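Local structure of tyrosine--tRNA ligase (Archaeoglobus fulgidus, 2CYB) at residues D72-L77 against P159-L164; E230-K235 against Y307-L312. The protein catalyses the two-step attachment of tyrosine to its cognate tRNA, probably by first activating the amino acid with ATP and then transferring it to the acceptor end. One frame throughout, in Å; residues are numbered along the deposited sequence.

Contact 1 (D72-L77 against P159-L164); sequences DIHAYL and PLMQAL. With TYR (tyrosine), chain C.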
loop_
_atom_site.group_PDB
_atom_site.type_symbol
_atom_site.label_atom_id
_atom_site.label_comp_id
_atom_site.label_asym_id
_atom_site.label_seq_id
_atom_site.Cartn_x
_atom_site.Cartn_y
_atom_site.Cartn_z
ATOM N N ASP A 72 13.744 -5.108 -7.697
ATOM C CA ASP A 72 13.030 -6.374 -7.686
ATOM C C ASP A 72 11.667 -6.335 -7.005
ATOM O O ASP A 72 10.733 -6.971 -7.472
ATOM C CB ASP A 72 13.894 -7.486 -7.059
ATOM C CG ASP A 72 14.449 -7.114 -5.691
ATOM O OD1 ASP A 72 14.953 -8.028 -5.004
ATOM O OD2 ASP A 72 14.406 -5.926 -5.302
ATOM N N ILE A 73 11.553 -5.604 -5.901
ATOM C CA ILE A 73 10.266 -5.509 -5.219
ATOM C C ILE A 73 9.278 -4.759 -6.120
ATOM O O ILE A 73 8.117 -5.140 -6.220
ATOM C CB ILE A 73 10.391 -4.767 -3.884
ATOM C CG1 ILE A 73 11.393 -5.495 -2.977
ATOM C CG2 ILE A 73 9.028 -4.673 -3.211
ATOM C CD1 ILE A 73 11.051 -6.932 -2.712
ATOM N N HIS A 74 9.742 -3.699 -6.779
ATOM C CA HIS A 74 8.863 -2.954 -7.682
ATOM C C HIS A 74 8.336 -3.856 -8.797
ATOM O O HIS A 74 7.150 -3.802 -9.148
ATOM C CB HIS A 74 9.590 -1.752 -8.291
ATOM C CG HIS A 74 9.656 -0.573 -7.376
ATOM N ND1 HIS A 74 10.588 -0.466 -6.366
ATOM C CD2 HIS A 74 8.872 0.529 -7.286
ATOM C CE1 HIS A 74 10.376 0.652 -5.693
ATOM N NE2 HIS A 74 9.341 1.273 -6.231
ATOM N N ALA A 75 9.221 -4.684 -9.345
ATOM C CA ALA A 75 8.852 -5.617 -10.403
ATOM C C ALA A 75 7.766 -6.556 -9.876
ATOM O O ALA A 75 6.812 -6.892 -10.582
ATOM C CB ALA A 75 10.080 -6.418 -10.845
ATOM N N TYR A 76 7.907 -6.968 -8.624
ATOM C CA TYR A 76 6.923 -7.856 -8.029
ATOM C C TYR A 76 5.577 -7.148 -7.904
ATOM O O TYR A 76 4.536 -7.701 -8.252
ATOM C CB TYR A 76 7.369 -8.300 -6.642
ATOM C CG TYR A 76 6.375 -9.219 -5.979
ATOM C CD1 TYR A 76 6.335 -10.574 -6.299
ATOM C CD2 TYR A 76 5.463 -8.732 -5.051
ATOM C CE1 TYR A 76 5.408 -11.424 -5.702
ATOM C CE2 TYR A 76 4.531 -9.566 -4.448
ATOM C CZ TYR A 76 4.512 -10.914 -4.778
ATOM O OH TYR A 76 3.613 -11.754 -4.173
ATOM N N LEU A 77 5.608 -5.927 -7.386
ATOM C CA LEU A 77 4.391 -5.141 -7.195
ATOM C C LEU A 77 3.686 -4.843 -8.507
ATOM O O LEU A 77 2.466 -4.652 -8.542
ATOM C CB LEU A 77 4.727 -3.812 -6.536
ATOM C CG LEU A 77 5.329 -3.813 -5.139
ATOM C CD1 LEU A 77 5.649 -2.365 -4.763
ATOM C CD2 LEU A 77 4.344 -4.443 -4.149
ATOM N N PRO A 159 4.606 3.801 -6.393
ATOM C CA PRO A 159 5.170 5.153 -6.529
ATOM C C PRO A 159 5.774 5.716 -5.253
ATOM O O PRO A 159 6.776 6.420 -5.295
ATOM C CB PRO A 159 3.981 5.984 -7.023
ATOM C CG PRO A 159 2.804 5.284 -6.379
ATOM C CD PRO A 159 3.145 3.819 -6.589
ATOM N N LEU A 160 5.164 5.404 -4.119
ATOM C CA LEU A 160 5.677 5.880 -2.844
ATOM C C LEU A 160 7.079 5.322 -2.607
ATOM O O LEU A 160 7.979 6.035 -2.158
ATOM C CB LEU A 160 4.754 5.440 -1.708
ATOM C CG LEU A 160 3.262 5.716 -1.902
ATOM C CD1 LEU A 160 2.515 5.289 -0.643
ATOM C CD2 LEU A 160 3.030 7.193 -2.196
ATOM N N MET A 161 7.255 4.044 -2.917
ATOM C CA MET A 161 8.533 3.388 -2.729
ATOM C C MET A 161 9.580 3.922 -3.684
ATOM O O MET A 161 10.741 4.028 -3.320
ATOM C CB MET A 161 8.384 1.877 -2.893
ATOM C CG MET A 161 7.734 1.213 -1.687
ATOM S SD MET A 161 7.600 -0.566 -1.915
ATOM C CE MET A 161 9.326 -1.034 -2.183
ATOM N N GLN A 162 9.177 4.244 -4.910
ATOM C CA GLN A 162 10.124 4.793 -5.871
ATOM C C GLN A 162 10.641 6.130 -5.352
ATOM O O GLN A 162 11.841 6.397 -5.395
ATOM C CB GLN A 162 9.467 4.998 -7.237
ATOM C CG GLN A 162 10.434 5.531 -8.279
ATOM C CD GLN A 162 9.899 5.386 -9.688
ATOM O OE1 GLN A 162 9.116 4.478 -9.972
ATOM N NE2 GLN A 162 10.337 6.264 -10.584
ATOM N N ALA A 163 9.731 6.961 -4.856
ATOM C CA ALA A 163 10.109 8.263 -4.317
ATOM C C ALA A 163 11.061 8.061 -3.142
ATOM O O ALA A 163 12.066 8.761 -3.028
ATOM C CB ALA A 163 8.873 9.035 -3.871
ATOM N N LEU A 164 10.755 7.100 -2.274
ATOM C CA LEU A 164 11.621 6.833 -1.130
ATOM C C LEU A 164 12.976 6.266 -1.515
ATOM O O LEU A 164 13.948 6.425 -0.768
ATOM C CB LEU A 164 10.936 5.894 -0.138
ATOM C CG LEU A 164 9.858 6.579 0.706
ATOM C CD1 LEU A 164 9.076 5.524 1.498
ATOM C CD2 LEU A 164 10.522 7.606 1.641
HETATM N N TYR C . 9.309 3.085 -12.344
HETATM C CA TYR C . 10.497 2.704 -13.148
HETATM C C TYR C . 10.085 2.181 -14.522
HETATM O O TYR C . 10.984 1.825 -15.301
HETATM C CB TYR C . 11.308 1.649 -12.388
HETATM C CG TYR C . 11.831 2.189 -11.079
HETATM C CD1 TYR C . 11.538 1.564 -9.866
HETATM C CD2 TYR C . 12.626 3.342 -11.059
HETATM C CE1 TYR C . 12.033 2.077 -8.655
HETATM C CE2 TYR C . 13.118 3.858 -9.873
HETATM C CZ TYR C . 12.822 3.223 -8.673
HETATM O OH TYR C . 13.335 3.736 -7.508
HETATM O OXT TYR C . 8.869 2.152 -14.808
#

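Contact 2 (E230-K235 against Y307-L312); sequences EEVERK and YLNMLL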
loop_
_atom_site.group_PDB
_atom_site.type_symbol
_atom_site.label_atom_id
_atom_site.label_comp_id
_atom_site.label_asym_id
_atom_site.label_seq_id
_atom_site.Cartn_x
_atom_site.Cartn_y
_atom_site.Cartn_z
ATOM N N GLU A 230 21.433 -10.676 -37.786
ATOM C CA GLU A 230 20.454 -10.871 -38.850
ATOM C C GLU A 230 19.094 -10.299 -38.476
ATOM O O GLU A 230 18.431 -9.665 -39.297
ATOM C CB GLU A 230 20.303 -12.364 -39.163
ATOM C CG GLU A 230 21.318 -12.915 -40.150
ATOM C CD GLU A 230 20.950 -12.613 -41.595
ATOM O OE1 GLU A 230 20.893 -11.418 -41.963
ATOM O OE2 GLU A 230 20.713 -13.573 -42.360
ATOM N N GLU A 231 18.677 -10.537 -37.236
ATOM C CA GLU A 231 17.389 -10.051 -36.755
ATOM C C GLU A 231 17.405 -8.528 -36.654
ATOM O O GLU A 231 16.424 -7.867 -36.998
ATOM C CB GLU A 231 17.058 -10.678 -35.395
ATOM C CG GLU A 231 15.698 -10.270 -34.827
ATOM C CD GLU A 231 14.519 -10.760 -35.659
ATOM O OE1 GLU A 231 13.370 -10.377 -35.341
ATOM O OE2 GLU A 231 14.732 -11.523 -36.625
ATOM N N VAL A 232 18.514 -7.970 -36.179
ATOM C CA VAL A 232 18.629 -6.512 -36.089
ATOM C C VAL A 232 18.450 -5.916 -37.483
ATOM O O VAL A 232 17.727 -4.938 -37.670
ATOM C CB VAL A 232 20.008 -6.082 -35.552
ATOM C CG1 VAL A 232 20.174 -4.576 -35.684
ATOM C CG2 VAL A 232 20.156 -6.504 -34.096
ATOM N N GLU A 233 19.110 -6.516 -38.466
ATOM C CA GLU A 233 19.019 -6.035 -39.837
ATOM C C GLU A 233 17.595 -6.082 -40.352
ATOM O O GLU A 233 17.121 -5.127 -40.966
ATOM C CB GLU A 233 19.936 -6.855 -40.741
ATOM C CG GLU A 233 21.409 -6.497 -40.600
ATOM C CD GLU A 233 22.315 -7.479 -41.316
ATOM O OE1 GLU A 233 21.866 -8.078 -42.317
ATOM O OE2 GLU A 233 23.477 -7.645 -40.885
ATOM N N ARG A 234 16.908 -7.192 -40.092
ATOM C CA ARG A 234 15.524 -7.351 -40.531
ATOM C C ARG A 234 14.584 -6.303 -39.928
ATOM O O ARG A 234 13.782 -5.698 -40.639
ATOM C CB ARG A 234 15.016 -8.755 -40.175
ATOM C CG ARG A 234 13.521 -8.911 -40.355
ATOM C CD ARG A 234 13.015 -10.249 -39.847
ATOM N NE ARG A 234 11.576 -10.199 -39.608
ATOM C CZ ARG A 234 11.010 -9.534 -38.604
ATOM N NH1 ARG A 234 9.690 -9.535 -38.463
ATOM N NH2 ARG A 234 11.766 -8.883 -37.731
ATOM N N LYS A 235 14.673 -6.100 -38.616
ATOM C CA LYS A 235 13.820 -5.127 -37.932
ATOM C C LYS A 235 14.054 -3.701 -38.425
ATOM O O LYS A 235 13.102 -2.944 -38.617
ATOM C CB LYS A 235 14.049 -5.193 -36.417
ATOM C CG LYS A 235 13.539 -6.478 -35.767
ATOM C CD LYS A 235 13.770 -6.454 -34.255
ATOM C CE LYS A 235 13.162 -7.670 -33.567
ATOM N NZ LYS A 235 13.379 -7.630 -32.089
ATOM N N TYR A 307 26.131 -0.125 -37.178
ATOM C CA TYR A 307 26.657 0.399 -35.928
ATOM C C TYR A 307 25.977 -0.239 -34.720
ATOM O O TYR A 307 26.633 -0.559 -33.725
ATOM C CB TYR A 307 26.502 1.917 -35.872
ATOM C CG TYR A 307 27.602 2.650 -36.605
ATOM C CD1 TYR A 307 27.562 2.809 -37.987
ATOM C CD2 TYR A 307 28.700 3.157 -35.912
ATOM C CE1 TYR A 307 28.592 3.461 -38.668
ATOM C CE2 TYR A 307 29.733 3.807 -36.581
ATOM C CZ TYR A 307 29.672 3.958 -37.955
ATOM O OH TYR A 307 30.686 4.615 -38.617
ATOM N N LEU A 308 24.665 -0.425 -34.807
ATOM C CA LEU A 308 23.937 -1.036 -33.704
ATOM C C LEU A 308 24.466 -2.451 -33.502
ATOM O O LEU A 308 24.655 -2.892 -32.369
ATOM C CB LEU A 308 22.434 -1.067 -33.996
ATOM C CG LEU A 308 21.529 -1.496 -32.836
ATOM C CD1 LEU A 308 21.823 -0.656 -31.591
ATOM C CD2 LEU A 308 20.076 -1.328 -33.251
ATOM N N ASN A 309 24.721 -3.162 -34.597
ATOM C CA ASN A 309 25.244 -4.519 -34.484
ATOM C C ASN A 309 26.634 -4.538 -33.866
ATOM O O ASN A 309 26.990 -5.482 -33.160
ATOM C CB ASN A 309 25.258 -5.226 -35.844
ATOM C CG ASN A 309 23.938 -5.898 -36.152
ATOM O OD1 ASN A 309 23.280 -6.421 -35.252
ATOM N ND2 ASN A 309 23.546 -5.902 -37.422
ATOM N N MET A 310 27.423 -3.500 -34.123
ATOM C CA MET A 310 28.759 -3.430 -33.547
ATOM C C MET A 310 28.606 -3.241 -32.044
ATOM O O MET A 310 29.319 -3.844 -31.242
ATOM C CB MET A 310 29.547 -2.254 -34.140
ATOM C CG MET A 310 29.940 -2.441 -35.597
ATOM S SD MET A 310 31.121 -1.191 -36.163
ATOM C CE MET A 310 30.015 0.138 -36.537
ATOM N N LEU A 311 27.646 -2.401 -31.681
ATOM C CA LEU A 311 27.351 -2.087 -30.290
ATOM C C LEU A 311 26.946 -3.343 -29.509
ATOM O O LEU A 311 27.505 -3.638 -28.447
ATOM C CB LEU A 311 26.230 -1.038 -30.258
ATOM C CG LEU A 311 26.109 -0.068 -29.084
ATOM C CD1 LEU A 311 25.175 1.066 -29.463
ATOM C CD2 LEU A 311 25.597 -0.797 -27.859
ATOM N N LEU A 312 25.979 -4.081 -30.045
ATOM C CA LEU A 312 25.486 -5.297 -29.403
ATOM C C LEU A 312 26.495 -6.435 -29.435
ATOM O O LEU A 312 26.616 -7.189 -28.466
ATOM C CB LEU A 312 24.183 -5.746 -30.064
ATOM C CG LEU A 312 22.922 -4.942 -29.734
ATOM C CD1 LEU A 312 23.134 -3.473 -30.035
ATOM C CD2 LEU A 312 21.759 -5.486 -30.544
HETATM O O HOH W 1 24.337 -4.952 -40.041
#

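Contact 1 (D72-L77 against P159-L164)
H74 and M161 mark the closest approach of two nearly antiparallel helical segments, 72-77 and 159-164, whose axes come no nearer than 10.7 Å and make an angle of 167°. The gap is filled chiefly by these two residues, and no hydrogen bond joins the segments. The side chains of H74 and M161 slide past each other in opposite directions: M161 CB lies 3.5 Å from H74 NE2, in an oblique approach. The M161 sulfur is likewise oblique to the ring, 5.2 Å from its centroid. A bend at the last torsion of M161 (chi3 58°) places CE 3.8 Å from I73 CG2, the two side chains crossing at about a right angle, while SD meets L77 CD1. L126 of the second subunit also packs on I73 and L77.

The bound tyrosine occupies the polar side of the contact. Its ring sets CE1 over the centre of the H74 imidazole, 3.7 Å from H74 CE1. The backbone N of Q162 lies at the edge of that imidazole without bonding to it. Q162 extends beside the ligand, with Q162 CG 3.3 Å from the ligand CZ. Further out, Q162 OE1 accepts a 2.8 Å hydrogen bond from the ligand N, and NE2 is held by Q180. D165, Q180, Y36 and Y158 also hydrogen-bond the tyrosine. H74 thus serves both sides of the chemistry: its ring packs on M161 across the helices and offers a face to the substrate ring, while Q162 receives the amino group.

Contact 2 (E230-K235 against Y307-L312)
V232 and N309 bury the most surface here, each lying against the other where segments 230-235 and 307-312 run roughly antiparallel, their axes 148° apart in direction and 10.0 Å apart at the closest. The pairing illustrates how an asparagine can serve an interface with its two ends doing different work. Its side chain and that of V232 slide past each other in opposite directions, bringing N309 OD1 to 3.3 Å from V232 CB and equally near CG2, a packing contact without a hydrogen bond. The other end of the amide, ND2, donates to a water at 2.9 Å, and that water donates in turn to E233 OE2 at 3.0 Å. E233 and N309 cross at about a right angle, their carboxylate and amide planes 67° apart. N309 ND2 and E233 OE2 are 3.9 Å apart with no direct bond, and the water links them. A weak hydrogen bond from ND2 to the carbonyl of P229 adds a second tie. An alanine in place of N309 would probably leave the water without its amide donor, break its link to E233 and the weak bond to P229, and open a gap where OD1 lay against V232.

The two methyls of V232 are divided between leucines. With CG1 anti to the backbone N (chi1 171°), that methyl lies 4.1 Å from L308 CD2, while CG2 meets L312 CD2 tip to tip at 4.0 Å.

Around it, I223 of a loop packs on L308 and D227 on V232. On helix 297-319, Y307 and L311 rest against helix 250-263, and the Y307 hydroxyl bonds to the backbone N of V267 in strand 266-268, which joins the long helix to the small two-stranded sheet.

In the fold
Both contacts pair antiparallel-running helices with no direct hydrogen bond between segments, yet they share no element and lie on opposite sides of the chain's centre, their own centres 33 Å apart. All five touching residues of contact 1 are buried; contact 2 has four buried and E233 exposed at its margin. Contact 1 belongs to the Rossmann-fold catalytic domain of a class I synthetase: helix 72-77 follows directly on sheet strand 65-70, the second subunit packs nearby, and substrate tyrosine supplies the polar partner. Contact 2 lies away from the annotated sites, and no other chain touches it. There a buried asparagine amide, a water and a glutamate supply the polar side, and valine and leucine methyls do the packing.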